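Side-chain contacts in CurF (Lyngbya majuscula, PDB 2Q35), which probably catalyses, through a crotonase-family ECH2 domain, the decarboxylation step of polyketide chain beta-branching: residues T125-K129 with Y130-P134; L150-E153 with M154-G158. The protein carries 1 engineered substitution. All coordinates share one frame; numbering follows the deposited sequence.

Contact 1. Residues T125-K129 with Y130-P134; sequences TNFMK and YGFTP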
ATOM      1  N   THR A 125      -8.253 -16.403  -6.520  1.00 15.56           N
ATOM      2  CA  THR A 125      -6.994 -16.874  -7.126  1.00 16.53           C
ATOM      3  C   THR A 125      -6.967 -18.314  -6.626  1.00 17.75           C
ATOM      4  O   THR A 125      -6.489 -18.585  -5.515  1.00 18.21           O
ATOM      5  CB  THR A 125      -5.752 -16.114  -6.598  1.00 16.51           C
ATOM      6  OG1 THR A 125      -5.787 -16.026  -5.169  1.00 23.90           O
ATOM      7  CG2 THR A 125      -5.648 -14.693  -7.162  1.00 18.17           C
ATOM      8  N   ASN A 126      -7.553 -19.216  -7.415  1.00 16.59           N
ATOM      9  CA  ASN A 126      -7.889 -20.575  -6.960  1.00 17.64           C
ATOM     10  C   ASN A 126      -6.786 -21.626  -7.159  1.00 16.54           C
ATOM     11  O   ASN A 126      -6.978 -22.800  -6.876  1.00 15.11           O
ATOM     12  CB  ASN A 126      -9.200 -21.059  -7.591  1.00 20.15           C
ATOM     13  CG  ASN A 126      -9.183 -20.967  -9.084  1.00 19.74           C
ATOM     14  OD1 ASN A 126      -8.130 -20.721  -9.691  1.00 23.22           O
ATOM     15  ND2 ASN A 126     -10.346 -21.173  -9.711  1.00 26.03           N
ATOM     16  N   PHE A 127      -5.615 -21.193  -7.619  1.00 14.56           N
ATOM     17  CA  PHE A 127      -4.525 -22.127  -7.829  1.00 14.84           C
ATOM     18  C   PHE A 127      -4.307 -23.050  -6.632  1.00 14.02           C
ATOM     19  O   PHE A 127      -4.275 -24.271  -6.776  1.00 14.03           O
ATOM     20  CB  PHE A 127      -3.249 -21.347  -8.154  1.00 14.45           C
ATOM     21  CG  PHE A 127      -3.460 -20.226  -9.138  1.00 15.35           C
ATOM     22  CD1 PHE A 127      -3.540 -20.490 -10.512  1.00 17.51           C
ATOM     23  CD2 PHE A 127      -3.569 -18.908  -8.700  1.00 13.68           C
ATOM     24  CE1 PHE A 127      -3.715 -19.449 -11.438  1.00 15.94           C
ATOM     25  CE2 PHE A 127      -3.749 -17.874  -9.614  1.00 18.46           C
ATOM     26  CZ  PHE A 127      -3.825 -18.156 -10.996  1.00 17.08           C
ATOM     27  N   MET A 128      -4.187 -22.475  -5.439  1.00 13.24           N
ATOM     28  CA  MET A 128      -3.864 -23.286  -4.264  1.00 13.65           C
ATOM     29  C   MET A 128      -5.024 -24.164  -3.788  1.00 15.67           C
ATOM     30  O   MET A 128      -4.816 -25.114  -3.018  1.00 17.55           O
ATOM     31  CB  MET A 128      -3.316 -22.422  -3.126  1.00 14.46           C
ATOM     32  CG  MET A 128      -1.911 -21.836  -3.424  1.00 13.41           C
ATOM     33  SD  MET A 128      -0.617 -23.080  -3.258  1.00 13.99           S
ATOM     34  CE  MET A 128      -0.352 -23.053  -1.490  1.00 12.88           C
ATOM     35  N   LYS A 129      -6.229 -23.834  -4.239  1.00 16.58           N
ATOM     36  CA  LYS A 129      -7.380 -24.714  -3.992  1.00 18.18           C
ATOM     37  C   LYS A 129      -7.153 -26.061  -4.659  1.00 18.12           C
ATOM     38  O   LYS A 129      -7.434 -27.110  -4.071  1.00 19.58           O
ATOM     39  CB  LYS A 129      -8.671 -24.089  -4.491  1.00 18.83           C
ATOM     40  CG  LYS A 129      -9.909 -25.011  -4.328  1.00 24.95           C
ATOM     41  CD  LYS A 129     -11.213 -24.239  -4.172  1.00 33.54           C
ATOM     42  CE  LYS A 129     -11.579 -23.995  -2.694  1.00 38.22           C
ATOM     43  NZ  LYS A 129     -12.780 -23.081  -2.478  1.00 32.13           N
ATOM     44  N   TYR A 130      -6.628 -26.036  -5.883  1.00 17.84           N
ATOM     45  CA  TYR A 130      -6.232 -27.266  -6.573  1.00 17.27           C
ATOM     46  C   TYR A 130      -4.957 -27.864  -6.006  1.00 17.49           C
ATOM     47  O   TYR A 130      -4.665 -29.022  -6.260  1.00 19.00           O
ATOM     48  CB  TYR A 130      -5.981 -27.012  -8.053  1.00 17.91           C
ATOM     49  CG  TYR A 130      -7.153 -26.444  -8.808  1.00 17.66           C
ATOM     50  CD1 TYR A 130      -8.351 -27.148  -8.899  1.00 20.68           C
ATOM     51  CD2 TYR A 130      -7.055 -25.209  -9.442  1.00 20.48           C
ATOM     52  CE1 TYR A 130      -9.423 -26.637  -9.604  1.00 22.04           C
ATOM     53  CE2 TYR A 130      -8.127 -24.679 -10.163  1.00 21.52           C
ATOM     54  CZ  TYR A 130      -9.308 -25.401 -10.231  1.00 23.87           C
ATOM     55  OH  TYR A 130     -10.372 -24.878 -10.950  1.00 25.80           O
ATOM     56  N   GLY A 131      -4.181 -27.052  -5.290  1.00 16.07           N
ATOM     57  CA  GLY A 131      -3.028 -27.555  -4.549  1.00 15.20           C
ATOM     58  C   GLY A 131      -1.690 -27.131  -5.109  1.00 13.52           C
ATOM     59  O   GLY A 131      -0.660 -27.626  -4.641  1.00 13.31           O
ATOM     60  N   PHE A 132      -1.696 -26.227  -6.097  1.00 13.86           N
ATOM     61  CA  PHE A 132      -0.432 -25.802  -6.736  1.00 13.35           C
ATOM     62  C   PHE A 132      -0.299 -24.282  -6.726  1.00 12.57           C
ATOM     63  O   PHE A 132      -1.245 -23.557  -6.387  1.00 14.66           O
ATOM     64  CB  PHE A 132      -0.272 -26.381  -8.152  1.00 12.95           C
ATOM     65  CG  PHE A 132      -1.426 -26.093  -9.067  1.00 11.62           C
ATOM     66  CD1 PHE A 132      -1.604 -24.831  -9.605  1.00 15.51           C
ATOM     67  CD2 PHE A 132      -2.342 -27.091  -9.386  1.00 20.66           C
ATOM     68  CE1 PHE A 132      -2.679 -24.556 -10.450  1.00 19.43           C
ATOM     69  CE2 PHE A 132      -3.425 -26.816 -10.231  1.00 16.96           C
ATOM     70  CZ  PHE A 132      -3.586 -25.565 -10.758  1.00 19.10           C
ATOM     71  N   THR A 133       0.902 -23.802  -7.027  1.00 11.37           N
ATOM     72  CA  THR A 133       1.211 -22.367  -6.891  1.00 11.52           C
ATOM     73  C   THR A 133       0.796 -21.580  -8.142  1.00 12.83           C
ATOM     74  O   THR A 133       0.567 -22.176  -9.201  1.00 12.69           O
ATOM     75  CB  THR A 133       2.710 -22.161  -6.612  1.00 13.19           C
ATOM     76  OG1 THR A 133       3.457 -22.806  -7.649  1.00 12.50           O
ATOM     77  CG2 THR A 133       3.103 -22.807  -5.273  1.00 10.28           C
ATOM     78  N   PRO A 134       0.636 -20.249  -8.017  1.00 13.61           N
ATOM     79  CA  PRO A 134       0.104 -19.425  -9.129  1.00 12.98           C
ATOM     80  C   PRO A 134       0.985 -19.323 -10.375  1.00 13.72           C
ATOM     81  O   PRO A 134       2.166 -19.695 -10.359  1.00 13.72           O
ATOM     82  CB  PRO A 134      -0.044 -18.023  -8.500  1.00 13.85           C
ATOM     83  CG  PRO A 134      -0.099 -18.280  -7.025  1.00 14.14           C
ATOM     84  CD  PRO A 134       0.804 -19.463  -6.772  1.00 14.48           C
TER
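F127 carries its CG anti to the carbonyl carbon (chi1 -44°), and this swings the ring back against P134, while F132, with CG lodged between its backbone N and carbonyl carbon (chi1 54°), brings its own ring under the F127 carbonyl. P134 lies over one face of the F127 ring: its CA makes a CH-pi contact 3.9 Å from the ring centroid, and CB comes 3.6 Å from F127 CD2, a compact apolar proline suiting an aromatic face. At the edge of the same ring stands F132 CE1. F127 O is placed over the centre of the F132 ring and accepts a hydrogen bond from G131 N (3.2 Å); Y130 N and F132 N add weak ones. At G131 phi is positive, and a CB would crowd the carbonyl O of Y130, so glycine suits the end of the short helix. The N126 amide runs alongside the Y130 ring, ND2 3.9 Å from Y130 OH, and Y130 N also bonds N126 O weakly. Beyond the turn, F132 meets F230 edge-to-face, T133 OG1 is hydrogen-bonded to T229 OG1 of helix 197-230, F127 touches T138 of helix 138-146, and M128 packs on L203 of a second subunit.

Contact 2. Residues L150-E153 with M154-G158; sequences LAQE and MIYTG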
ATOM      1  N   LEU A 150      -4.644  -8.746   1.598  1.00 22.29           N
ATOM      2  CA  LEU A 150      -5.647  -9.457   0.817  1.00 22.02           C
ATOM      3  C   LEU A 150      -4.936 -10.393  -0.134  1.00 20.75           C
ATOM      4  O   LEU A 150      -5.348 -11.531  -0.298  1.00 21.15           O
ATOM      5  CB  LEU A 150      -6.561  -8.521   0.001  1.00 22.23           C
ATOM      6  CG  LEU A 150      -8.010  -8.310   0.466  1.00 27.58           C
ATOM      7  CD1 LEU A 150      -8.780  -7.524  -0.585  1.00 28.96           C
ATOM      8  CD2 LEU A 150      -8.756  -9.601   0.820  1.00 26.34           C
ATOM      9  N   ALA A 151      -3.879  -9.901  -0.777  1.00 19.29           N
ATOM     10  CA  ALA A 151      -3.172 -10.727  -1.744  1.00 19.16           C
ATOM     11  C   ALA A 151      -2.714 -12.023  -1.060  1.00 18.08           C
ATOM     12  O   ALA A 151      -2.956 -13.110  -1.577  1.00 18.73           O
ATOM     13  CB  ALA A 151      -1.988  -9.964  -2.344  1.00 20.30           C
ATOM     14  N   GLN A 152      -2.082 -11.889   0.102  1.00 17.57           N
ATOM     15  CA  GLN A 152      -1.588 -13.042   0.885  1.00 18.19           C
ATOM     16  C   GLN A 152      -2.706 -14.055   1.161  1.00 16.66           C
ATOM     17  O   GLN A 152      -2.588 -15.261   0.902  1.00 15.88           O
ATOM     18  CB  GLN A 152      -1.060 -12.520   2.226  1.00 21.14           C
ATOM     19  CG  GLN A 152      -0.180 -13.445   2.979  1.00 26.67           C
ATOM     20  CD  GLN A 152       1.284 -13.232   2.674  1.00 28.89           C
ATOM     21  OE1 GLN A 152       1.649 -12.717   1.617  1.00 33.00           O
ATOM     22  NE2 GLN A 152       2.126 -13.627   3.597  1.00 28.08           N
ATOM     23  N   GLU A 153      -3.818 -13.570   1.676  1.00 15.05           N
ATOM     24  CA  GLU A 153      -4.852 -14.514   2.086  1.00 13.74           C
ATOM     25  C   GLU A 153      -5.519 -15.188   0.888  1.00 12.50           C
ATOM     26  O   GLU A 153      -5.765 -16.400   0.915  1.00 13.67           O
ATOM     27  CB  GLU A 153      -5.895 -13.847   2.967  1.00 14.94           C
ATOM     28  CG  GLU A 153      -6.842 -14.867   3.592  1.00 16.28           C
ATOM     29  CD  GLU A 153      -8.029 -14.225   4.289  1.00 21.33           C
ATOM     30  OE1 GLU A 153      -7.811 -13.505   5.280  1.00 24.32           O
ATOM     31  OE2 GLU A 153      -9.181 -14.448   3.858  1.00 21.14           O
ATOM     32  N   MET A 154      -5.822 -14.409  -0.145  1.00 11.86           N
ATOM     33  CA  MET A 154      -6.459 -14.977  -1.330  1.00 13.15           C
ATOM     34  C   MET A 154      -5.554 -16.014  -2.005  1.00 12.59           C
ATOM     35  O   MET A 154      -6.015 -17.064  -2.415  1.00 14.12           O
ATOM     36  CB  MET A 154      -6.842 -13.890  -2.340  1.00 11.88           C
ATOM     37  CG  MET A 154      -7.920 -12.947  -1.832  1.00 12.80           C
ATOM     38  SD  MET A 154      -8.406 -11.761  -3.081  1.00 15.91           S
ATOM     39  CE  MET A 154      -9.299 -12.807  -4.202  1.00 18.68           C
ATOM     40  N   ILE A 155      -4.260 -15.727  -2.068  1.00 13.46           N
ATOM     41  CA  ILE A 155      -3.324 -16.648  -2.747  1.00 14.25           C
ATOM     42  C   ILE A 155      -3.126 -17.925  -1.914  1.00 13.47           C
ATOM     43  O   ILE A 155      -3.227 -19.041  -2.427  1.00 13.46           O
ATOM     44  CB  ILE A 155      -1.973 -15.951  -3.043  1.00 14.82           C
ATOM     45  CG1 ILE A 155      -2.193 -14.801  -4.029  1.00 16.65           C
ATOM     46  CG2 ILE A 155      -0.961 -16.928  -3.643  1.00 17.58           C
ATOM     47  CD1 ILE A 155      -0.954 -13.932  -4.267  1.00 16.11           C
ATOM     48  N   TYR A 156      -2.875 -17.785  -0.612  1.00 12.54           N
ATOM     49  CA  TYR A 156      -2.691 -18.985   0.213  1.00 13.32           C
ATOM     50  C   TYR A 156      -3.902 -19.893   0.313  1.00 14.00           C
ATOM     51  O   TYR A 156      -3.740 -21.122   0.315  1.00 16.03           O
ATOM     52  CB  TYR A 156      -2.266 -18.626   1.632  1.00 12.28           C
ATOM     53  CG  TYR A 156      -0.784 -18.477   1.881  1.00 14.07           C
ATOM     54  CD1 TYR A 156       0.004 -19.594   2.184  1.00 13.29           C
ATOM     55  CD2 TYR A 156      -0.184 -17.221   1.883  1.00 12.96           C
ATOM     56  CE1 TYR A 156       1.395 -19.466   2.465  1.00 11.59           C
ATOM     57  CE2 TYR A 156       1.185 -17.076   2.173  1.00 11.56           C
ATOM     58  CZ  TYR A 156       1.962 -18.203   2.463  1.00 13.31           C
ATOM     59  OH  TYR A 156       3.299 -18.099   2.757  1.00 15.13           O
ATOM     60  N   THR A 157      -5.097 -19.316   0.470  1.00 14.54           N
ATOM     61  CA  THR A 157      -6.292 -20.142   0.687  1.00 14.67           C
ATOM     62  C   THR A 157      -6.942 -20.673  -0.601  1.00 14.46           C
ATOM     63  O   THR A 157      -7.608 -21.713  -0.570  1.00 15.63           O
ATOM     64  CB  THR A 157      -7.396 -19.427   1.492  1.00 13.75           C
ATOM     65  OG1 THR A 157      -7.980 -18.388   0.702  1.00 14.67           O
ATOM     66  CG2 THR A 157      -6.882 -18.886   2.831  1.00 13.93           C
ATOM     67  N   GLY A 158      -6.813 -19.921  -1.683  1.00 13.44           N
ATOM     68  CA  GLY A 158      -7.452 -20.239  -2.960  1.00 14.64           C
ATOM     69  C   GLY A 158      -8.980 -20.133  -2.953  1.00 14.84           C
ATOM     70  O   GLY A 158      -9.621 -20.532  -3.924  1.00 16.65           O
TER
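M154 opens the second segment by donating its backbone N to L150 O, 2.9 Å away in a nearly straight bond. Its CG, held beside the backbone N (chi1 -66°), passes 3.3 Å from that same oxygen, and the unbranched thioether then runs on toward L166 of helix 163-168. I155 follows with N bonded to A151 O; its CG1 rests 3.1 Å from this carbonyl oxygen, and the branched chain packs among T138, P134 and L203 of a second subunit, a largely apolar setting that suits isoleucine. At Y156 the ring turns its edge to Q152 O, which lies in the ring plane 3.3 Å from CD2. The Q152 side chain runs alongside, NE2 3.8 Å from Y156 CE2, with amide and ring planes 59° apart; F114 of a second subunit meets the tyrosine ring edge-to-face. T157 grips E153 O twice, through N and through OG1, each at 3.0 Å and from opposite faces of the carbonyl plane. Having OG1 between the backbone N and carbonyl carbon (chi1 70°) is what turns the hydroxyl back onto the preceding turn, where it also accepts from E159 N, just past the helix end. A valine here would probably leave E153 O with one donor fewer and E159 N without its hydroxyl acceptor. G158 then leaves the helix with positive phi, a conformation easiest for a residue lacking CB. Chemically, backbone donors serve every carbonyl of 150-153, E153 O alone also taking a side-chain hydroxyl, and the E153 carboxylate is probably kept ionised by its salt bridge to R169 and its hydrogen bond with Y161.

How the contacts relate
Contact 1 precedes contact 2 along the chain, with helix 138-146 between them, and their centres are about 10 Å apart on the same side of the chain's centre. T125, leading into helix 127-130, and the helix itself rest on the C-terminal half of helix 148-157: T125 OG1 lies 3.0 Å from M154 O, and M128 CG 3.2 Å from I155 O; from the following loop, P134 touches I155. Helix 138-146 touches residues of both contacts, with T138 meeting F127 and I155 alike. Both also reach the second subunit, where L203 packs against M128 and I155. Together they link helices 127-130, 138-146 and 148-157 of the crotonase-family domain at a face that meets another of the assembly's three chains.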